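Quinoline 2-oxidoreductase large subunit (Pseudomonas putida, PDB 1T3Q) probably acts as the molybdenum-bearing subunit of a hydroxylase that oxidises quinoline, holding a molybdenum ion and a pterin cytosine dinucleotide. Local coordinates at residues L37-M42 against G276-W281; G453-L458 against D759-L764. All blocks are in the same frame, centred on the assembly; numbering follows the deposited sequence.

Contact 1 of 2, residues L37-M42 against G276-W281; sequences LVLSGM and GRPVRW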
ATOM      1  N   LEU B  37       0.412   9.320  -5.593  1.00 16.08           N
ATOM      2  CA  LEU B  37       0.961   7.999  -5.325  1.00 16.63           C
ATOM      3  C   LEU B  37       2.447   7.901  -5.659  1.00 16.93           C
ATOM      4  O   LEU B  37       2.896   8.376  -6.700  1.00 18.16           O
ATOM      5  CB  LEU B  37       0.183   6.936  -6.113  1.00 18.78           C
ATOM      6  CG  LEU B  37       0.602   5.476  -5.897  1.00 21.20           C
ATOM      7  CD1 LEU B  37       0.182   5.011  -4.512  1.00 20.54           C
ATOM      8  CD2 LEU B  37      -0.052   4.595  -6.962  1.00 21.17           C
ATOM      9  N   VAL B  38       3.204   7.285  -4.757  1.00 19.61           N
ATOM     10  CA  VAL B  38       4.635   7.099  -4.950  1.00 20.42           C
ATOM     11  C   VAL B  38       4.977   5.623  -4.816  1.00 21.30           C
ATOM     12  O   VAL B  38       4.699   5.004  -3.787  1.00 19.92           O
ATOM     13  CB  VAL B  38       5.463   7.891  -3.906  1.00 21.32           C
ATOM     14  CG1 VAL B  38       6.951   7.546  -4.046  1.00 22.97           C
ATOM     15  CG2 VAL B  38       5.254   9.393  -4.107  1.00 20.39           C
ATOM     16  N   LEU B  39       5.564   5.060  -5.866  1.00 20.16           N
ATOM     17  CA  LEU B  39       5.966   3.658  -5.861  1.00 22.41           C
ATOM     18  C   LEU B  39       7.457   3.572  -6.174  1.00 24.02           C
ATOM     19  O   LEU B  39       7.970   4.318  -7.011  1.00 23.82           O
ATOM     20  CB  LEU B  39       5.177   2.859  -6.900  1.00 21.18           C
ATOM     21  CG  LEU B  39       3.665   2.733  -6.711  1.00 21.86           C
ATOM     22  CD1 LEU B  39       3.112   1.816  -7.783  1.00 21.29           C
ATOM     23  CD2 LEU B  39       3.345   2.184  -5.326  1.00 23.50           C
ATOM     24  N   SER B  40       8.147   2.668  -5.491  1.00 24.11           N
ATOM     25  CA  SER B  40       9.578   2.485  -5.683  1.00 26.14           C
ATOM     26  C   SER B  40       9.910   2.126  -7.129  1.00 24.64           C
ATOM     27  O   SER B  40       9.236   1.295  -7.742  1.00 23.76           O
ATOM     28  CB  SER B  40      10.090   1.385  -4.741  1.00 27.01           C
ATOM     29  OG  SER B  40      11.484   1.183  -4.909  1.00 34.25           O
ATOM     30  N   GLY B  41      10.943   2.768  -7.667  1.00 25.33           N
ATOM     31  CA  GLY B  41      11.372   2.502  -9.034  1.00 24.79           C
ATOM     32  C   GLY B  41      10.409   2.965 -10.110  1.00 24.29           C
ATOM     33  O   GLY B  41      10.578   2.654 -11.288  1.00 22.90           O
ATOM     34  N   MET B  42       9.403   3.723  -9.700  1.00 23.19           N
ATOM     35  CA  MET B  42       8.380   4.241 -10.599  1.00 23.48           C
ATOM     36  C   MET B  42       8.928   5.014 -11.800  1.00 22.54           C
ATOM     37  O   MET B  42       9.747   5.926 -11.646  1.00 21.27           O
ATOM     38  CB  MET B  42       7.438   5.136  -9.790  1.00 25.00           C
ATOM     39  CG  MET B  42       6.159   5.543 -10.469  1.00 29.23           C
ATOM     40  SD  MET B  42       5.089   6.318  -9.241  0.50 26.58           S
ATOM     41  CE  MET B  42       6.056   7.739  -8.782  1.00 29.40           C
ATOM     42  N   GLY B 276       8.939  -4.390 -15.991  1.00 18.22           N
ATOM     43  CA  GLY B 276       9.174  -4.951 -14.673  1.00 18.16           C
ATOM     44  C   GLY B 276       9.293  -3.873 -13.609  1.00 19.20           C
ATOM     45  O   GLY B 276       9.917  -4.078 -12.570  1.00 19.65           O
ATOM     46  N   ARG B 277       8.709  -2.712 -13.878  1.00 19.91           N
ATOM     47  CA  ARG B 277       8.729  -1.598 -12.932  1.00 21.94           C
ATOM     48  C   ARG B 277       7.417  -0.826 -13.035  1.00 20.53           C
ATOM     49  O   ARG B 277       6.716  -0.915 -14.042  1.00 18.80           O
ATOM     50  CB  ARG B 277       9.903  -0.665 -13.233  1.00 24.47           C
ATOM     51  CG  ARG B 277      11.257  -1.312 -13.008  1.00 29.66           C
ATOM     52  CD  ARG B 277      12.387  -0.402 -13.414  1.00 33.90           C
ATOM     53  NE  ARG B 277      12.442   0.808 -12.600  1.00 37.47           N
ATOM     54  CZ  ARG B 277      13.364   1.753 -12.746  1.00 37.75           C
ATOM     55  NH1 ARG B 277      14.307   1.623 -13.676  1.00 36.19           N
ATOM     56  NH2 ARG B 277      13.344   2.828 -11.968  1.00 36.43           N
ATOM     57  N   PRO B 278       7.063  -0.066 -11.988  1.00 18.46           N
ATOM     58  CA  PRO B 278       5.812   0.695 -12.042  1.00 20.16           C
ATOM     59  C   PRO B 278       5.877   1.753 -13.138  1.00 18.39           C
ATOM     60  O   PRO B 278       6.938   2.324 -13.403  1.00 19.03           O
ATOM     61  CB  PRO B 278       5.721   1.325 -10.645  1.00 19.76           C
ATOM     62  CG  PRO B 278       6.508   0.401  -9.793  1.00 19.52           C
ATOM     63  CD  PRO B 278       7.697   0.072 -10.667  1.00 20.84           C
ATOM     64  N   VAL B 279       4.745   2.003 -13.781  1.00 17.73           N
ATOM     65  CA  VAL B 279       4.676   3.008 -14.837  1.00 17.00           C
ATOM     66  C   VAL B 279       3.543   3.970 -14.530  1.00 17.89           C
ATOM     67  O   VAL B 279       2.378   3.573 -14.422  1.00 17.02           O
ATOM     68  CB  VAL B 279       4.441   2.366 -16.216  1.00 17.68           C
ATOM     69  CG1 VAL B 279       4.324   3.452 -17.277  1.00 17.82           C
ATOM     70  CG2 VAL B 279       5.583   1.412 -16.542  1.00 17.42           C
ATOM     71  N   ARG B 280       3.904   5.241 -14.399  1.00 18.48           N
ATOM     72  CA  ARG B 280       2.973   6.304 -14.061  1.00 18.50           C
ATOM     73  C   ARG B 280       2.564   7.176 -15.239  1.00 17.99           C
ATOM     74  O   ARG B 280       3.412   7.675 -15.986  1.00 17.72           O
ATOM     75  CB  ARG B 280       3.614   7.175 -12.973  1.00 17.94           C
ATOM     76  CG  ARG B 280       2.864   8.441 -12.554  1.00 16.41           C
ATOM     77  CD  ARG B 280       3.699   9.106 -11.464  1.00 18.00           C
ATOM     78  NE  ARG B 280       3.067  10.215 -10.760  1.00 20.61           N
ATOM     79  CZ  ARG B 280       3.112  11.482 -11.155  1.00 19.17           C
ATOM     80  NH1 ARG B 280       2.518  12.418 -10.432  1.00 21.34           N
ATOM     81  NH2 ARG B 280       3.745  11.814 -12.272  1.00 20.30           N
ATOM     82  N   TRP B 281       1.253   7.348 -15.394  1.00 15.39           N
ATOM     83  CA  TRP B 281       0.685   8.194 -16.435  1.00 17.14           C
ATOM     84  C   TRP B 281      -0.197   9.257 -15.788  1.00 17.37           C
ATOM     85  O   TRP B 281      -1.269   8.946 -15.272  1.00 17.30           O
ATOM     86  CB  TRP B 281      -0.179   7.381 -17.406  1.00 16.34           C
ATOM     87  CG  TRP B 281      -1.108   8.232 -18.249  1.00 16.42           C
ATOM     88  CD1 TRP B 281      -0.751   9.202 -19.142  1.00 17.17           C
ATOM     89  CD2 TRP B 281      -2.545   8.183 -18.268  1.00 18.28           C
ATOM     90  NE1 TRP B 281      -1.870   9.760 -19.715  1.00 17.63           N
ATOM     91  CE2 TRP B 281      -2.985   9.154 -19.198  1.00 20.41           C
ATOM     92  CE3 TRP B 281      -3.500   7.410 -17.592  1.00 19.13           C
ATOM     93  CZ2 TRP B 281      -4.342   9.373 -19.472  1.00 20.37           C
ATOM     94  CZ3 TRP B 281      -4.852   7.625 -17.863  1.00 19.25           C
ATOM     95  CH2 TRP B 281      -5.258   8.602 -18.797  1.00 21.09           C
TER
HETATM   96  O   HOH W   1       1.422   8.874  -8.981  1.00 17.79           O
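M42 and P278 bring the two backbones closest, their CA atoms 4.6 Å apart, where a type II beta turn from L39 to M42 meets the residues that lead into strand 279-282. The turn is closed by M42 N donating to L39 O, and G41 takes its positive phi at the third position. Its carbonyl oxygen accepts two bonds from R277, whose guanidinium reaches it side-on: NE to G41 O is 2.9 Å and lies in the carbonyl plane on a lone pair, whereas NH2, also 2.9 Å from G41 O, comes from above that plane. The bend at chi3 (64°) turns NE toward G41 O. An alanine at R277 would remove both donors to G41 O, and the turn would probably be held less firmly to the residues before strand 279-282. The P278 ring packs against the turn, CB 3.9 Å from L39 CD1 and CG 3.5 Å from S40 O. The thioether of M42 runs on to R280, CE lying 3.8 Å from R280 CD, while SD accepts a weak bond from L39 N. One water accepts from R280 NE and donates to L37 O; R280 NH1 bonds A35 O. V279 pairs through its backbone with A208 of strand 205-211, helix 263-275 packs on V279 and W281, and the turn leads straight into strand 43-49, which pairs in parallel with strand 279-282.

Contact 2 of 2, residues G453-L458 against D759-L764; sequences GKYLGL and DALAHL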
ATOM      1  N   GLY B 453     -31.247  49.848 -20.760  1.00 32.13           N
ATOM      2  CA  GLY B 453     -30.543  49.169 -21.834  1.00 31.90           C
ATOM      3  C   GLY B 453     -30.143  47.749 -21.477  1.00 31.10           C
ATOM      4  O   GLY B 453     -29.095  47.262 -21.909  1.00 31.46           O
ATOM      5  N   LYS B 454     -30.980  47.085 -20.685  1.00 28.69           N
ATOM      6  CA  LYS B 454     -30.718  45.711 -20.265  1.00 27.63           C
ATOM      7  C   LYS B 454     -31.891  44.819 -20.656  1.00 26.98           C
ATOM      8  O   LYS B 454     -33.051  45.172 -20.440  1.00 26.70           O
ATOM      9  CB  LYS B 454     -30.528  45.647 -18.748  1.00 29.15           C
ATOM     10  CG  LYS B 454     -29.407  46.524 -18.202  1.00 29.92           C
ATOM     11  CD  LYS B 454     -28.039  45.983 -18.573  1.00 31.61           C
ATOM     12  CE  LYS B 454     -26.941  46.749 -17.848  1.00 33.11           C
ATOM     13  NZ  LYS B 454     -25.608  46.132 -18.073  1.00 35.50           N
ATOM     14  N   TYR B 455     -31.586  43.663 -21.233  1.00 26.19           N
ATOM     15  CA  TYR B 455     -32.615  42.713 -21.641  1.00 24.96           C
ATOM     16  C   TYR B 455     -32.700  41.617 -20.580  1.00 24.28           C
ATOM     17  O   TYR B 455     -31.789  40.803 -20.448  1.00 24.60           O
ATOM     18  CB  TYR B 455     -32.250  42.097 -22.991  1.00 25.39           C
ATOM     19  CG  TYR B 455     -32.123  43.097 -24.123  1.00 27.74           C
ATOM     20  CD1 TYR B 455     -31.224  42.880 -25.167  1.00 27.56           C
ATOM     21  CD2 TYR B 455     -32.917  44.242 -24.166  1.00 29.12           C
ATOM     22  CE1 TYR B 455     -31.122  43.780 -26.230  1.00 30.41           C
ATOM     23  CE2 TYR B 455     -32.825  45.145 -25.219  1.00 30.52           C
ATOM     24  CZ  TYR B 455     -31.926  44.909 -26.249  1.00 31.67           C
ATOM     25  OH  TYR B 455     -31.838  45.801 -27.294  1.00 35.17           O
ATOM     26  N   LEU B 456     -33.788  41.600 -19.818  1.00 23.64           N
ATOM     27  CA  LEU B 456     -33.954  40.601 -18.772  1.00 24.03           C
ATOM     28  C   LEU B 456     -34.852  39.485 -19.290  1.00 23.03           C
ATOM     29  O   LEU B 456     -35.839  39.746 -19.974  1.00 22.73           O
ATOM     30  CB  LEU B 456     -34.573  41.249 -17.532  1.00 26.90           C
ATOM     31  CG  LEU B 456     -34.236  40.626 -16.177  1.00 31.22           C
ATOM     32  CD1 LEU B 456     -32.739  40.773 -15.899  1.00 31.92           C
ATOM     33  CD2 LEU B 456     -35.045  41.319 -15.089  1.00 30.65           C
ATOM     34  N   GLY B 457     -34.507  38.243 -18.967  1.00 22.21           N
ATOM     35  CA  GLY B 457     -35.303  37.122 -19.433  1.00 20.84           C
ATOM     36  C   GLY B 457     -35.437  36.008 -18.413  1.00 20.86           C
ATOM     37  O   GLY B 457     -34.506  35.726 -17.660  1.00 21.50           O
ATOM     38  N   LEU B 458     -36.610  35.384 -18.387  1.00 19.10           N
ATOM     39  CA  LEU B 458     -36.890  34.283 -17.482  1.00 19.17           C
ATOM     40  C   LEU B 458     -36.964  33.009 -18.304  1.00 19.27           C
ATOM     41  O   LEU B 458     -37.626  32.976 -19.339  1.00 18.92           O
ATOM     42  CB  LEU B 458     -38.234  34.500 -16.778  1.00 19.54           C
ATOM     43  CG  LEU B 458     -38.751  33.308 -15.963  1.00 19.70           C
ATOM     44  CD1 LEU B 458     -37.836  33.056 -14.777  1.00 21.09           C
ATOM     45  CD2 LEU B 458     -40.170  33.593 -15.483  1.00 21.32           C
ATOM     46  N   ASP B 759     -36.089  34.326 -23.890  1.00 20.13           N
ATOM     47  CA  ASP B 759     -37.161  35.148 -23.340  1.00 20.90           C
ATOM     48  C   ASP B 759     -36.705  36.603 -23.341  1.00 21.48           C
ATOM     49  O   ASP B 759     -37.483  37.509 -23.641  1.00 21.98           O
ATOM     50  CB  ASP B 759     -37.487  34.729 -21.908  1.00 22.04           C
ATOM     51  CG  ASP B 759     -38.699  35.459 -21.352  1.00 24.44           C
ATOM     52  OD1 ASP B 759     -39.785  35.331 -21.952  1.00 24.44           O
ATOM     53  OD2 ASP B 759     -38.567  36.161 -20.326  1.00 23.13           O
ATOM     54  N   ALA B 760     -35.435  36.816 -23.014  1.00 21.66           N
ATOM     55  CA  ALA B 760     -34.866  38.157 -22.961  1.00 21.90           C
ATOM     56  C   ALA B 760     -34.889  38.858 -24.313  1.00 21.44           C
ATOM     57  O   ALA B 760     -35.128  40.064 -24.393  1.00 20.45           O
ATOM     58  CB  ALA B 760     -33.424  38.093 -22.435  1.00 20.64           C
ATOM     59  N   LEU B 761     -34.648  38.097 -25.375  1.00 21.25           N
ATOM     60  CA  LEU B 761     -34.605  38.655 -26.721  1.00 21.59           C
ATOM     61  C   LEU B 761     -35.891  38.485 -27.524  1.00 22.52           C
ATOM     62  O   LEU B 761     -35.982  38.949 -28.663  1.00 23.62           O
ATOM     63  CB  LEU B 761     -33.441  38.025 -27.490  1.00 20.76           C
ATOM     64  CG  LEU B 761     -32.065  38.147 -26.827  1.00 20.58           C
ATOM     65  CD1 LEU B 761     -31.037  37.366 -27.626  1.00 21.95           C
ATOM     66  CD2 LEU B 761     -31.676  39.613 -26.726  1.00 23.84           C
ATOM     67  N   ALA B 762     -36.882  37.828 -26.934  1.00 23.51           N
ATOM     68  CA  ALA B 762     -38.149  37.593 -27.617  1.00 23.92           C
ATOM     69  C   ALA B 762     -38.767  38.852 -28.227  1.00 24.76           C
ATOM     70  O   ALA B 762     -39.248  38.821 -29.354  1.00 24.25           O
ATOM     71  CB  ALA B 762     -39.139  36.936 -26.663  1.00 24.90           C
ATOM     72  N   HIS B 763     -38.745  39.958 -27.491  1.00 25.26           N
ATOM     73  CA  HIS B 763     -39.339  41.193 -27.994  1.00 25.44           C
ATOM     74  C   HIS B 763     -38.687  41.721 -29.273  1.00 26.75           C
ATOM     75  O   HIS B 763     -39.272  42.547 -29.976  1.00 26.74           O
ATOM     76  CB  HIS B 763     -39.325  42.279 -26.909  1.00 26.80           C
ATOM     77  CG  HIS B 763     -37.966  42.835 -26.616  1.00 27.31           C
ATOM     78  ND1 HIS B 763     -36.975  42.101 -25.999  1.00 26.77           N
ATOM     79  CD2 HIS B 763     -37.440  44.062 -26.841  1.00 26.51           C
ATOM     80  CE1 HIS B 763     -35.899  42.852 -25.855  1.00 28.62           C
ATOM     81  NE2 HIS B 763     -36.154  44.048 -26.358  1.00 27.47           N
ATOM     82  N   LEU B 764     -37.481  41.249 -29.574  1.00 25.73           N
ATOM     83  CA  LEU B 764     -36.779  41.676 -30.780  1.00 27.05           C
ATOM     84  C   LEU B 764     -37.051  40.691 -31.908  1.00 28.03           C
ATOM     85  O   LEU B 764     -36.509  40.827 -33.003  1.00 29.56           O
ATOM     86  CB  LEU B 764     -35.271  41.749 -30.531  1.00 25.25           C
ATOM     87  CG  LEU B 764     -34.768  42.778 -29.516  1.00 26.29           C
ATOM     88  CD1 LEU B 764     -33.261  42.623 -29.354  1.00 26.51           C
ATOM     89  CD2 LEU B 764     -35.113  44.188 -29.989  1.00 27.29           C
TER
HETATM   90  O   HOH W   2     -35.071  46.706 -27.253  1.00 30.09           O
HETATM   91  O   HOH W   3     -35.974  41.665 -22.234  1.00 20.96           O
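Y455 lies near the start of strand 454-467, an edge strand within this chain of a four-stranded mixed sheet, and packs against the C-terminal end of helix 744-761 in an alpha/beta layer contact. Its CB sits 4.2 Å from A760 CB, and CG stands anti to the carbonyl carbon (chi1 -60°), which sets the ring toward L761 and H763. CD1 then meets L761 CD2 at 3.6 Å, the two side chains crossing at about a right angle. On the other branch, H763 CE1 lies over the tyrosine face, closest to Y455 CD2 (3.7 Å), and NE2 comes near CE2, in an offset edge-to-face pair with planes at 69°. Farther out, CE1 touches L764 CD1 at 4.0 Å, and the same methyl reaches CZ and OH. At the tip, a water bonded to H763 NE2 makes a weak bond with the hydroxyl. I782 of helix 775-783 also packs on Y455, L761 and L764, joining this cluster to the next helix.

Toward the other end the backbones meet: G457 CA lies 3.6 Å from A760 N, and a CB at this position would collide with A760 N, so the close approach depends on glycine. A second water lies within hydrogen-bonding distance of L456 O and A760 O, though it has too few protons for all the acceptors around it, and A760 CA makes a CH...O contact with L456 O. D759, its CG anti to the backbone N, closes the contact with a nearly straight bond, L458 N donating to the anti side of OD2 at 2.9 Å.

In the fold
Contact 1 closes before contact 2 opens along the chain, and their centres are 57 Å apart on opposite sides of the chain's centre, with about 40 Å between nearest atoms. They share no sheet. Contact 1 lies at a seven-stranded mixed sheet, one segment entering it as strand 279-282 and the other leading into its parallel neighbour, strand 43-49. Contact 2 sets strand 454-467, at the edge of a four-stranded sheet within this chain, against the end of helix 744-761, near the chain's C-terminal end. Each thus joins parts of the chain more than 200 residues apart, tying together distant portions of this large molybdenum-binding subunit.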